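Local coordinates for protein endoglucanase (Ruminococcus champanellensis, PDB 6WQV) that probably hydrolyses beta-1,4-linked glucans such as cellulose, and related plant polysaccharides, as a broad-specificity endoglucanase of glycoside hydrolase family 5, at residues S257-S261 / V301-E305. Residue numbers count along the deposited sequence, not the author numbering.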
loop_
_atom_site.group_PDB
_atom_site.type_symbol
_atom_site.label_atom_id
_atom_site.label_comp_id
_atom_site.label_asym_id
_atom_site.label_seq_id
_atom_site.Cartn_x
_atom_site.Cartn_y
_atom_site.Cartn_z
ATOM N N SER A 257 11.573 7.096 22.322
ATOM C CA SER A 257 12.745 7.914 22.045
ATOM C C SER A 257 13.340 7.563 20.689
ATOM O O SER A 257 13.517 6.384 20.369
ATOM C CB SER A 257 13.800 7.686 23.128
ATOM O OG SER A 257 15.034 8.289 22.788
ATOM N N PHE A 258 13.665 8.594 19.908
ATOM C CA PHE A 258 14.491 8.475 18.711
ATOM C C PHE A 258 15.500 9.611 18.760
ATOM O O PHE A 258 15.115 10.772 18.937
ATOM C CB PHE A 258 13.663 8.570 17.431
ATOM C CG PHE A 258 14.473 8.360 16.177
ATOM C CD1 PHE A 258 15.175 9.413 15.617
ATOM C CD2 PHE A 258 14.534 7.120 15.561
ATOM C CE1 PHE A 258 15.931 9.237 14.474
ATOM C CE2 PHE A 258 15.286 6.940 14.404
ATOM C CZ PHE A 258 15.981 8.001 13.860
ATOM N N THR A 259 16.781 9.288 18.617
ATOM C CA THR A 259 17.835 10.268 18.828
ATOM C C THR A 259 18.820 10.233 17.664
ATOM O O THR A 259 18.729 9.395 16.765
ATOM C CB THR A 259 18.588 9.998 20.139
ATOM O OG1 THR A 259 19.417 8.839 19.978
ATOM C CG2 THR A 259 17.629 9.772 21.299
ATOM N N GLN A 260 19.783 11.160 17.700
ATOM C CA GLN A 260 20.867 11.158 16.720
ATOM C C GLN A 260 21.476 9.770 16.580
ATOM O O GLN A 260 21.844 9.346 15.474
ATOM C CB GLN A 260 21.943 12.163 17.148
ATOM C CG GLN A 260 23.298 11.966 16.487
ATOM C CD GLN A 260 23.287 12.390 15.038
ATOM O OE1 GLN A 260 22.526 13.273 14.650
ATOM N NE2 GLN A 260 24.119 11.752 14.223
ATOM N N SER A 261 21.592 9.050 17.695
ATOM C CA SER A 261 22.233 7.742 17.684
ATOM C C SER A 261 21.481 6.729 16.829
ATOM O O SER A 261 22.094 5.768 16.351
ATOM C CB SER A 261 22.349 7.224 19.118
ATOM O OG SER A 261 23.017 8.153 19.953
ATOM N N VAL A 301 9.714 14.151 15.042
ATOM C CA VAL A 301 10.215 15.146 14.092
ATOM C C VAL A 301 11.621 14.783 13.631
ATOM O O VAL A 301 11.931 14.828 12.436
ATOM C CB VAL A 301 10.146 16.557 14.701
ATOM C CG1 VAL A 301 10.952 17.559 13.874
ATOM C CG2 VAL A 301 8.694 17.020 14.814
ATOM N N LEU A 302 12.492 14.411 14.567
ATOM C CA LEU A 302 13.851 14.032 14.198
ATOM C C LEU A 302 13.843 12.778 13.338
ATOM O O LEU A 302 14.537 12.701 12.314
ATOM C CB LEU A 302 14.673 13.817 15.465
ATOM C CG LEU A 302 16.137 13.428 15.286
ATOM C CD1 LEU A 302 16.890 14.556 14.611
ATOM C CD2 LEU A 302 16.775 13.072 16.616
ATOM N N TRP A 303 13.063 11.774 13.745
ATOM C CA TRP A 303 12.912 10.559 12.950
ATOM C C TRP A 303 12.385 10.880 11.557
ATOM O O TRP A 303 12.924 10.401 10.552
ATOM C CB TRP A 303 11.976 9.594 13.691
ATOM C CG TRP A 303 11.469 8.469 12.859
ATOM C CD1 TRP A 303 12.065 7.257 12.661
ATOM C CD2 TRP A 303 10.256 8.449 12.103
ATOM N NE1 TRP A 303 11.292 6.481 11.822
ATOM C CE2 TRP A 303 10.177 7.193 11.469
ATOM C CE3 TRP A 303 9.228 9.374 11.904
ATOM C CZ2 TRP A 303 9.106 6.840 10.644
ATOM C CZ3 TRP A 303 8.168 9.026 11.082
ATOM C CH2 TRP A 303 8.122 7.774 10.457
ATOM N N GLY A 304 11.345 11.710 11.473
ATOM C CA GLY A 304 10.707 11.957 10.192
ATOM C C GLY A 304 11.581 12.731 9.226
ATOM O O GLY A 304 11.615 12.421 8.027
ATOM N N GLU A 305 12.280 13.759 9.717
ATOM C CA GLU A 305 13.201 14.485 8.853
ATOM C C GLU A 305 14.236 13.539 8.260
ATOM O O GLU A 305 14.526 13.586 7.060
ATOM C CB GLU A 305 13.933 15.577 9.636
ATOM C CG GLU A 305 13.078 16.657 10.257
ATOM C CD GLU A 305 13.914 17.665 11.036
ATOM O OE1 GLU A 305 14.887 17.251 11.705
ATOM O OE2 GLU A 305 13.598 18.870 10.970
#
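Extended loop meets helix here. Phe258 and Thr259 have beta-region backbone angles (phi/psi -135/128° and -132/175°) before the chain turns at Gln260, whereas 301-305 is regular helix, with Glu305 N hydrogen-bonded to Val301 O at 2.9 Å. The backbones come closest at Phe258 and Trp303, whose CA atoms lie 6.3 Å apart, and next at Thr259 and Leu302, at 7.2 Å. The two segments share no hydrogen bond; most of the 217 Å² they bury comes from Phe258, Leu302 and Trp303.

Phe258 points its CA-to-CB bond toward the helix and lays one ring face over Trp303. Trp303 CB sits 3.8 Å from the Phe258 ring centroid, 15° off the ring normal, which defines a CH-pi contact. The indole presents its edge to the same ring in a T-shaped pair: the five-membered ring centroid is 5.1 Å from that of Phe258, the planes are at 82°, and Phe258 CE2 lies 3.7 Å from Trp303 CD1. Leu302 fills the space beside the phenyl edge. Its CD2 is 4.1 Å from Phe258 CD1 and reaches the loop backbone, 3.7 Å from both Phe258 O and Gln260 N.

Phe248 packs against both aromatic residues, Ile263 and Leu266 of helix 263-278 also touch Phe258, and Trp303 NE1 donates a hydrogen bond to Ser244 O. The cluster thus joins the loop leading into helix 263-278 to helix 297-313. These helices follow the sixth and seventh strands of the (beta/alpha)8 TIM barrel, so this is packing of its outer helical layer, with the Trp303 side chain about 12 Å from a bound glucose unit (GLC).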